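PDB 6OFT: probable zinc protease PqqL from Escherichia coli, which probably cleaves peptides as a zinc-dependent metalloendopeptidase of the M16 family in the periplasm, its first half being the chain described here. Local coordinates for residues N48-A53 and I172-T177; E57-N62 and D132-V137; G63-P68 and S121-F126; R85-Y90 and Y98-P103. All blocks are in the same frame, centred on the assembly; numbering follows the deposited sequence.

All four contacts lie in the M16 peptidase domain, around helix 52-59 with its predicted zinc ligands His54 and His58 and predicted proton acceptor Glu57. Interaction 1 holds the start of that helix; interaction 2, its centre about 13 Å away, joins the other end to Glu134, the third predicted ligand. The chain then runs into interaction 3, again about 13 Å on between centres, where Met60 CE packs on Ala124 CB at 3.4 Å. Interaction 4 is the hairpin beside the site: its centre is about 17 Å from that of interaction 2, yet Glu57 OE1 comes within 3.4 Å of Ala89 CB. Interactions 1 and 4 are the farthest apart, with about 25 Å between centres.

Interaction 1 of 4, residues N48-A53 and I172-T177; sequences NELGVA and IGLMDT
Gly51 and Gly173 bring two backbones almost into contact, their CA atoms 3.6 Å apart. Neither leaves room for a side chain: a CB on Gly51 would strike Ile172 O, and one on Gly173 would strike Leu50 O. Gly51 also occupies the third position of a type II turn, Glu49 to Val52, just ahead of helix 52-59. Leu50 O is wrapped closely. Leu174 N donates to it at 3.2 Å in a nearly straight bond (167°) from above the carbonyl plane, while Thr177 sets both CB and CG2 against the same Leu50 O at 3.4 Å.

The outer side is looser. Leu50 and Leu174 lie side by side, pointing the same way, and touch mainly through Leu50 CD1 and Leu174 CG at 3.8 Å. Water takes over where the backbones part: one molecule accepts from Leu50 N and pairs with Thr177 OG1, another donates to both Gly51 O and Ile172 O. Ile172 itself turns its side chain away, to about 4 Å from that of the predicted zinc ligand His54. One direct backbone bond and two water bridges, one of them ending on the Thr177 hydroxyl, thus tie the turn that leads into helix 52-59 to the start of helix 175-180 and the residues before it.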
# COMPACT_ATOMS: atom_id res chain seq x y z
N ASN A 48 19.29 0.98 17.26
CA ASN A 48 20.25 2.06 17.04
C ASN A 48 20.36 2.45 15.55
O ASN A 48 21.30 3.15 15.16
CB ASN A 48 21.61 1.67 17.63
CG ASN A 48 22.32 0.56 16.88
OD1 ASN A 48 21.71 -0.38 16.37
ND2 ASN A 48 23.64 0.65 16.80
N GLU A 49 19.39 2.00 14.71
CA GLU A 49 19.38 2.25 13.26
C GLU A 49 18.10 2.92 12.76
O GLU A 49 17.79 2.81 11.57
CB GLU A 49 19.57 0.93 12.49
CG GLU A 49 20.94 0.27 12.62
CD GLU A 49 21.06 -1.06 11.90
OE1 GLU A 49 20.06 -1.81 11.84
OE2 GLU A 49 22.16 -1.35 11.39
N LEU A 50 17.34 3.60 13.63
CA LEU A 50 16.05 4.20 13.26
C LEU A 50 16.16 5.32 12.20
O LEU A 50 16.59 6.43 12.50
CB LEU A 50 15.26 4.65 14.50
CG LEU A 50 15.13 3.58 15.61
CD1 LEU A 50 14.46 4.14 16.84
CD2 LEU A 50 14.46 2.32 15.12
N GLY A 51 15.75 4.97 10.97
CA GLY A 51 15.78 5.85 9.80
C GLY A 51 16.97 5.60 8.88
O GLY A 51 17.20 6.36 7.93
N VAL A 52 17.74 4.54 9.17
CA VAL A 52 18.94 4.17 8.41
C VAL A 52 18.57 3.59 7.03
O VAL A 52 19.26 3.91 6.06
CB VAL A 52 19.91 3.28 9.24
CG1 VAL A 52 20.94 2.58 8.37
CG2 VAL A 52 20.62 4.12 10.30
N ALA A 53 17.47 2.81 6.91
CA ALA A 53 17.05 2.30 5.59
C ALA A 53 16.79 3.48 4.63
O ALA A 53 17.23 3.43 3.48
CB ALA A 53 15.80 1.44 5.72
N ILE A 172 10.97 7.42 8.32
CA ILE A 172 11.81 8.61 8.57
C ILE A 172 12.80 8.41 9.75
O ILE A 172 13.87 9.03 9.77
CB ILE A 172 10.96 9.92 8.72
CG1 ILE A 172 11.83 11.20 8.69
CG2 ILE A 172 10.07 9.90 9.99
CD1 ILE A 172 12.40 11.63 7.27
N GLY A 173 12.43 7.55 10.71
CA GLY A 173 13.23 7.25 11.89
C GLY A 173 13.31 8.41 12.88
O GLY A 173 12.34 9.16 13.03
N LEU A 174 14.46 8.54 13.56
CA LEU A 174 14.71 9.57 14.58
C LEU A 174 15.73 10.56 14.08
O LEU A 174 16.75 10.15 13.52
CB LEU A 174 15.23 8.96 15.89
CG LEU A 174 14.43 7.89 16.63
CD1 LEU A 174 15.03 7.67 18.02
CD2 LEU A 174 12.95 8.27 16.81
N MET A 175 15.51 11.87 14.33
CA MET A 175 16.44 12.92 13.89
C MET A 175 17.77 12.84 14.60
O MET A 175 18.78 13.25 14.04
CB MET A 175 15.83 14.32 13.96
CG MET A 175 14.66 14.53 13.01
SD MET A 175 15.04 14.16 11.27
CE MET A 175 14.32 12.53 11.09
N ASP A 176 17.77 12.27 15.82
CA ASP A 176 18.96 12.06 16.62
C ASP A 176 19.83 10.95 16.03
O ASP A 176 21.05 11.02 16.11
CB ASP A 176 18.60 11.83 18.10
CG ASP A 176 17.88 13.04 18.72
OD1 ASP A 176 16.63 13.10 18.63
OD2 ASP A 176 18.57 13.92 19.28
N THR A 177 19.20 9.96 15.34
CA THR A 177 19.95 8.91 14.64
C THR A 177 20.52 9.52 13.34
O THR A 177 21.69 9.31 13.02
CB THR A 177 19.06 7.68 14.40
OG1 THR A 177 18.61 7.20 15.67
CG2 THR A 177 19.80 6.56 13.65
O HOH W 1 18.17 4.61 16.31
O HOH W 2 15.78 8.76 7.74

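Interaction 2 of 4, residues E57-N62 and D132-V137; sequences EHMMFN and DAERGV
His58 and Glu134 meet through a hydrogen bond: His58 ND1 donates to Glu134 OE1 at 2.9 Å. The bond is bent (143° at the hydrogen), and the oxygen sits near the ring plane at its edge, tilted slightly out of it. The two side chains cross at about a right angle, with the ring and carboxylate planes 37° apart. A second, weak bond runs from Asn62 ND2 to Glu134 OE2 at 3.2 Å, so each carboxylate oxygen has a partner. Asn62 ND2 also donates to His58 O at 2.9 Å, the better of its two bonds. That bond ties the Asn62 amide back to the backbone of His58, whose oxygen Phe61 N meets from the opposite face of the carbonyl plane.

Apolar contacts fill in around the polar ones. Met59, bent at chi2 and chi3, slides past Glu134 in the opposite direction and lays SD against Glu134 CG at 3.8 Å. Val137 CG1 comes obliquely to the imidazole, 4.0 Å from His58 ND1. Glu134 itself folds at chi2 (-53°), which turns CD aside from a straight chain.

An alanine at Glu134 would probably leave His58 ND1 without its acceptor and open a gap beside the sulfur of Met59.

His58 belongs to the HXXEH signature of M16 peptidases, with His54 and Glu57. His58 and Glu134 are both predicted zinc ligands, and the bond through ND1 and OE1 probably keeps these two groups close together across helices 52-59 and 128-144.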
# COMPACT_ATOMS: atom_id res chain seq x y z
N GLU A 57 19.00 4.98 1.24
CA GLU A 57 18.30 5.29 -0.00
C GLU A 57 18.76 6.64 -0.60
O GLU A 57 19.11 6.69 -1.77
CB GLU A 57 16.78 5.28 0.25
CG GLU A 57 15.93 5.55 -0.99
CD GLU A 57 14.97 6.70 -0.76
OE1 GLU A 57 15.13 7.74 -1.43
OE2 GLU A 57 14.08 6.57 0.10
N HIS A 58 18.81 7.68 0.23
CA HIS A 58 19.31 9.01 -0.15
C HIS A 58 20.79 8.95 -0.57
O HIS A 58 21.19 9.62 -1.53
CB HIS A 58 19.13 9.98 1.04
CG HIS A 58 17.76 10.58 1.11
ND1 HIS A 58 17.55 11.92 0.86
CD2 HIS A 58 16.57 10.00 1.38
CE1 HIS A 58 16.25 12.11 0.99
NE2 HIS A 58 15.62 10.99 1.31
N MET A 59 21.59 8.12 0.11
CA MET A 59 23.03 8.00 -0.18
C MET A 59 23.34 7.38 -1.54
O MET A 59 24.48 7.49 -1.99
CB MET A 59 23.77 7.26 0.95
CG MET A 59 23.90 8.04 2.26
SD MET A 59 24.47 9.76 2.15
CE MET A 59 26.05 9.56 1.21
N MET A 60 22.34 6.77 -2.23
CA MET A 60 22.57 6.17 -3.55
C MET A 60 22.80 7.25 -4.62
O MET A 60 23.49 7.01 -5.61
CB MET A 60 21.41 5.24 -3.96
CG MET A 60 21.30 3.97 -3.10
SD MET A 60 22.81 2.98 -2.94
CE MET A 60 23.28 3.43 -1.29
N PHE A 61 22.26 8.44 -4.37
CA PHE A 61 22.37 9.58 -5.28
C PHE A 61 23.52 10.51 -4.89
O PHE A 61 23.64 11.59 -5.47
CB PHE A 61 21.03 10.34 -5.31
CG PHE A 61 19.87 9.45 -5.69
CD1 PHE A 61 19.58 9.20 -7.03
CD2 PHE A 61 19.09 8.84 -4.72
CE1 PHE A 61 18.51 8.37 -7.38
CE2 PHE A 61 18.04 7.99 -5.07
CZ PHE A 61 17.76 7.76 -6.40
N ASN A 62 24.39 10.09 -3.95
CA ASN A 62 25.47 10.97 -3.51
C ASN A 62 26.88 10.35 -3.57
O ASN A 62 27.80 10.86 -2.94
CB ASN A 62 25.16 11.54 -2.12
CG ASN A 62 24.01 12.51 -2.16
OD1 ASN A 62 24.14 13.67 -2.58
ND2 ASN A 62 22.83 12.04 -1.78
N ASP A 132 27.22 13.91 5.72
CA ASP A 132 26.99 15.14 6.48
C ASP A 132 26.00 16.07 5.77
O ASP A 132 25.13 16.64 6.43
CB ASP A 132 28.31 15.86 6.77
CG ASP A 132 29.22 15.15 7.76
OD1 ASP A 132 28.73 14.26 8.49
OD2 ASP A 132 30.42 15.49 7.81
N ALA A 133 26.09 16.15 4.43
CA ALA A 133 25.18 16.96 3.62
C ALA A 133 23.77 16.39 3.68
O ALA A 133 22.83 17.16 3.84
CB ALA A 133 25.66 17.03 2.18
N GLU A 134 23.62 15.05 3.62
CA GLU A 134 22.31 14.42 3.67
C GLU A 134 21.61 14.50 5.03
O GLU A 134 20.38 14.41 5.07
CB GLU A 134 22.34 12.96 3.16
CG GLU A 134 22.34 12.84 1.65
CD GLU A 134 21.24 13.55 0.88
OE1 GLU A 134 20.04 13.29 1.15
OE2 GLU A 134 21.59 14.36 -0.01
N ARG A 135 22.36 14.68 6.15
CA ARG A 135 21.74 14.82 7.48
C ARG A 135 20.78 16.01 7.49
O ARG A 135 19.62 15.86 7.88
CB ARG A 135 22.78 14.97 8.59
CG ARG A 135 23.91 13.95 8.56
CD ARG A 135 24.91 14.25 9.65
NE ARG A 135 26.07 13.37 9.59
CZ ARG A 135 26.10 12.13 10.08
NH1 ARG A 135 25.02 11.61 10.65
NH2 ARG A 135 27.20 11.40 9.98
N GLY A 136 21.24 17.16 6.98
CA GLY A 136 20.45 18.38 6.86
C GLY A 136 19.22 18.22 5.98
O GLY A 136 18.15 18.74 6.32
N VAL A 137 19.38 17.48 4.87
CA VAL A 137 18.34 17.15 3.88
C VAL A 137 17.19 16.40 4.53
O VAL A 137 16.03 16.83 4.43
CB VAL A 137 18.93 16.39 2.65
CG1 VAL A 137 17.83 15.78 1.75
CG2 VAL A 137 19.84 17.28 1.84

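Interaction 3 of 4, residues G63-P68 and S121-F126; sequences GTKTWP and SNAATF
Thr125 reaches across to the backbone of Gly63, Thr64 and Lys65, and each of its side-chain atoms has a neighbour there. CB stands 4.2 Å from Gly63 O. At the branch, OG1 lies between the backbone N and the carbonyl carbon (chi1 56°), 3.3 Å from Gly63 O, and CG2 presses on the next peptide, 3.6 Å from Thr64 C and equally near Lys65 N. An alanine here would probably leave a gap over the Thr64-Lys65 peptide.

Beneath this side chain the backbones are bridged. Thr125 N donates to Gly63 O at 3.0 Å in a nearly straight bond, and Lys65 N donates to Ala123 O at 2.9 Å with a more bent one. Between them Thr64 CA and Ala124 CA stand 4.1 Å apart. A water that accepts from Phe126 N also lies 2.6 Å from Gly63 O. A side chain on Gly63 would run into Thr125 OG1.

Lys65 folds back at its end, setting NZ 3.8 Å from Ala123 CB while its charge pairs with Glu119. Thr64 OG1 turns inward to its own loop, accepting from Trp67 N, and is also bonded to Glu119.

This is a single beta bridge between Thr64 and Ala124, backed by an ST motif at Thr64, joining the loop after the zinc-site helix to the connection between helices 107-122 and 128-144 of the M16 domain.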
# COMPACT_ATOMS: atom_id res chain seq x y z
N GLY A 63 27.06 9.31 -4.38
CA GLY A 63 28.38 8.72 -4.56
C GLY A 63 28.46 7.22 -4.72
O GLY A 63 28.01 6.46 -3.86
N THR A 64 29.07 6.80 -5.81
CA THR A 64 29.37 5.39 -6.09
C THR A 64 30.84 5.37 -6.51
O THR A 64 31.44 6.44 -6.66
CB THR A 64 28.44 4.75 -7.16
OG1 THR A 64 28.81 5.19 -8.47
CG2 THR A 64 26.94 4.94 -6.90
N LYS A 65 31.42 4.17 -6.69
CA LYS A 65 32.81 3.95 -7.09
C LYS A 65 33.15 4.71 -8.39
O LYS A 65 34.15 5.43 -8.40
CB LYS A 65 33.08 2.44 -7.22
CG LYS A 65 34.48 2.08 -7.75
CD LYS A 65 34.66 0.59 -8.02
CE LYS A 65 34.03 0.10 -9.31
NZ LYS A 65 32.63 -0.36 -9.11
N THR A 66 32.35 4.56 -9.45
CA THR A 66 32.59 5.23 -10.74
C THR A 66 32.07 6.68 -10.75
O THR A 66 32.64 7.54 -11.44
CB THR A 66 32.04 4.39 -11.90
OG1 THR A 66 32.42 3.03 -11.70
CG2 THR A 66 32.53 4.86 -13.28
N TRP A 67 30.98 6.95 -10.01
CA TRP A 67 30.33 8.25 -9.97
C TRP A 67 30.33 8.90 -8.56
O TRP A 67 29.29 8.93 -7.90
CB TRP A 67 28.91 8.16 -10.57
CG TRP A 67 28.89 7.64 -11.99
CD1 TRP A 67 29.23 8.33 -13.12
CD2 TRP A 67 28.57 6.31 -12.41
NE1 TRP A 67 29.16 7.50 -14.21
CE2 TRP A 67 28.76 6.26 -13.81
CE3 TRP A 67 28.18 5.14 -11.74
CZ2 TRP A 67 28.54 5.09 -14.55
CZ3 TRP A 67 27.96 3.98 -12.47
CH2 TRP A 67 28.15 3.96 -13.86
N PRO A 68 31.48 9.43 -8.07
CA PRO A 68 31.48 10.05 -6.73
C PRO A 68 30.71 11.37 -6.70
O PRO A 68 30.40 11.91 -7.75
CB PRO A 68 32.97 10.25 -6.43
CG PRO A 68 33.61 10.36 -7.78
CD PRO A 68 32.83 9.49 -8.69
N SER A 121 23.67 -1.36 -6.44
CA SER A 121 23.59 -2.70 -5.87
C SER A 121 24.70 -3.05 -4.87
O SER A 121 24.40 -3.75 -3.90
CB SER A 121 23.54 -3.75 -6.98
OG SER A 121 22.34 -3.61 -7.73
N ASN A 122 25.97 -2.62 -5.11
CA ASN A 122 27.11 -2.96 -4.24
C ASN A 122 28.30 -1.95 -4.24
O ASN A 122 29.32 -2.24 -3.61
CB ASN A 122 27.64 -4.37 -4.62
CG ASN A 122 28.43 -4.43 -5.91
OD1 ASN A 122 28.35 -3.56 -6.79
ND2 ASN A 122 29.24 -5.47 -6.04
N ALA A 123 28.20 -0.81 -4.96
CA ALA A 123 29.36 0.09 -5.06
C ALA A 123 29.12 1.53 -4.56
O ALA A 123 29.92 2.42 -4.88
CB ALA A 123 29.91 0.09 -6.47
N ALA A 124 28.09 1.75 -3.71
CA ALA A 124 27.84 3.06 -3.08
C ALA A 124 29.01 3.32 -2.11
O ALA A 124 29.45 2.38 -1.45
CB ALA A 124 26.53 3.04 -2.32
N THR A 125 29.52 4.57 -2.05
CA THR A 125 30.73 4.88 -1.26
C THR A 125 30.52 5.52 0.13
O THR A 125 31.42 5.40 0.96
CB THR A 125 31.71 5.74 -2.07
OG1 THR A 125 31.04 6.92 -2.52
CG2 THR A 125 32.30 4.98 -3.26
N PHE A 126 29.38 6.21 0.38
CA PHE A 126 29.11 6.86 1.67
C PHE A 126 30.25 7.77 2.13
O PHE A 126 30.78 7.59 3.23
CB PHE A 126 28.75 5.83 2.78
CG PHE A 126 27.65 4.88 2.43
CD1 PHE A 126 26.32 5.22 2.67
CD2 PHE A 126 27.92 3.65 1.84
CE1 PHE A 126 25.28 4.34 2.32
CE2 PHE A 126 26.89 2.77 1.51
CZ PHE A 126 25.58 3.12 1.74
O HOH W 3 27.05 7.12 -1.49

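Interaction 4 of 4, residues R85-Y90 and Y98-P103; sequences RDVNAY and YQVSLP
Tyr90 meets Gln99 at the edge of its ring: Gln99 NE2 lies in the ring plane, 3.4 Å from Tyr90 CE2, and the amide is turned steeply against the ring, the planes 74° apart. The Tyr90 hydroxyl is bonded farther on, to Glu95. Gln99 reaches the ring with an extended chain, its OE1 passing 3.6 Å from Asn88 CB. On the other face of the sheet from Asn88 and Gln99, Tyr98 offers its ring obliquely to Ala89, with CD1 3.9 Å from Ala89 CB, and its hydroxyl pairs with that of Tyr194. The guanidinium of Arg85 has Asp86 of its own segment at its edge, in a salt bridge.

These residues belong to the hairpin of strands 87-91 and 96-103, whose first strand is outermost in a mixed sheet. In M16 relatives such as insulin-degrading enzyme, substrate pairs with the corresponding edge strand beside the zinc, and a like role is probable here; Ala89 and Tyr98 both touch Glu57.

Asn88 and Gln99 form the hydrogen-bonded pair: Asn88 N donates to Gln99 O at 2.9 Å, and Gln99 N returns a bond to Asn88 O at 2.8 Å. Ser101 N adds a third bond, to Asp86 O at 3.0 Å, in the carbonyl plane. On the face with Ala89 and Tyr98, Val87 and Val100 lie side by side, CG1 of Val87 4.2 Å from CG2 of Val100, with Phe61 and helix 107-122 packing nearby.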
# COMPACT_ATOMS: atom_id res chain seq x y z
N ARG A 85 11.33 13.54 -11.25
CA ARG A 85 10.52 13.44 -12.46
C ARG A 85 10.69 12.07 -13.15
O ARG A 85 9.71 11.34 -13.26
CB ARG A 85 10.87 14.60 -13.42
CG ARG A 85 10.04 14.63 -14.73
CD ARG A 85 10.50 15.75 -15.65
NE ARG A 85 11.78 15.43 -16.29
CZ ARG A 85 12.58 16.33 -16.84
NH1 ARG A 85 12.28 17.63 -16.79
NH2 ARG A 85 13.72 15.96 -17.41
N ASP A 86 11.90 11.74 -13.62
CA ASP A 86 12.21 10.48 -14.32
C ASP A 86 12.92 9.50 -13.41
O ASP A 86 12.87 8.28 -13.64
CB ASP A 86 13.10 10.75 -15.54
CG ASP A 86 12.60 11.89 -16.39
OD1 ASP A 86 11.61 11.70 -17.12
OD2 ASP A 86 13.19 12.99 -16.31
N VAL A 87 13.62 10.05 -12.39
CA VAL A 87 14.40 9.29 -11.42
C VAL A 87 13.80 9.53 -10.05
O VAL A 87 13.60 10.68 -9.65
CB VAL A 87 15.91 9.64 -11.46
CG1 VAL A 87 16.71 8.68 -10.58
CG2 VAL A 87 16.45 9.63 -12.90
N ASN A 88 13.49 8.46 -9.32
CA ASN A 88 12.88 8.56 -7.99
C ASN A 88 13.28 7.38 -7.15
O ASN A 88 13.76 6.38 -7.68
CB ASN A 88 11.32 8.54 -8.10
CG ASN A 88 10.71 9.73 -8.78
OD1 ASN A 88 10.67 10.83 -8.22
ND2 ASN A 88 10.21 9.53 -10.00
N ALA A 89 13.04 7.46 -5.83
CA ALA A 89 13.31 6.34 -4.92
C ALA A 89 12.42 6.52 -3.71
O ALA A 89 12.01 7.64 -3.44
CB ALA A 89 14.78 6.35 -4.49
N TYR A 90 12.12 5.43 -3.00
CA TYR A 90 11.33 5.52 -1.78
C TYR A 90 11.72 4.40 -0.84
O TYR A 90 12.14 3.33 -1.30
CB TYR A 90 9.80 5.50 -2.06
CG TYR A 90 9.24 4.17 -2.53
CD1 TYR A 90 8.92 3.17 -1.62
CD2 TYR A 90 8.95 3.95 -3.87
CE1 TYR A 90 8.40 1.94 -2.04
CE2 TYR A 90 8.39 2.74 -4.30
CZ TYR A 90 8.10 1.75 -3.38
OH TYR A 90 7.56 0.56 -3.81
N TYR A 98 14.24 1.79 -6.19
CA TYR A 98 14.96 2.76 -7.02
C TYR A 98 14.36 2.73 -8.41
O TYR A 98 14.27 1.66 -9.02
CB TYR A 98 16.46 2.46 -7.01
CG TYR A 98 17.03 2.49 -5.61
CD1 TYR A 98 17.50 3.68 -5.06
CD2 TYR A 98 17.06 1.35 -4.81
CE1 TYR A 98 17.98 3.73 -3.76
CE2 TYR A 98 17.53 1.39 -3.50
CZ TYR A 98 18.00 2.58 -2.99
OH TYR A 98 18.53 2.64 -1.72
N GLN A 99 13.87 3.88 -8.87
CA GLN A 99 13.05 3.95 -10.09
C GLN A 99 13.60 4.88 -11.15
O GLN A 99 13.97 6.02 -10.86
CB GLN A 99 11.60 4.37 -9.73
CG GLN A 99 10.94 3.56 -8.58
CD GLN A 99 9.70 4.21 -7.99
OE1 GLN A 99 9.61 5.43 -7.85
NE2 GLN A 99 8.71 3.41 -7.61
N VAL A 100 13.65 4.37 -12.40
CA VAL A 100 14.04 5.14 -13.58
C VAL A 100 13.04 4.82 -14.72
O VAL A 100 12.77 3.65 -14.99
CB VAL A 100 15.52 4.95 -14.03
CG1 VAL A 100 15.86 5.86 -15.22
CG2 VAL A 100 16.52 5.18 -12.89
N SER A 101 12.50 5.85 -15.36
CA SER A 101 11.64 5.76 -16.53
C SER A 101 12.36 6.52 -17.64
O SER A 101 12.74 7.67 -17.44
CB SER A 101 10.28 6.41 -16.26
OG SER A 101 9.39 6.13 -17.34
N LEU A 102 12.60 5.87 -18.78
CA LEU A 102 13.30 6.51 -19.89
C LEU A 102 12.83 5.93 -21.22
O LEU A 102 12.25 4.84 -21.23
CB LEU A 102 14.84 6.34 -19.72
CG LEU A 102 15.50 5.00 -20.10
CD1 LEU A 102 16.96 5.19 -20.42
CD2 LEU A 102 15.35 3.95 -18.99
N PRO A 103 13.12 6.59 -22.38
CA PRO A 103 12.77 5.98 -23.67
C PRO A 103 13.61 4.72 -23.94
O PRO A 103 14.70 4.57 -23.38
CB PRO A 103 13.13 7.07 -24.69
CG PRO A 103 13.33 8.33 -23.90
CD PRO A 103 13.82 7.88 -22.57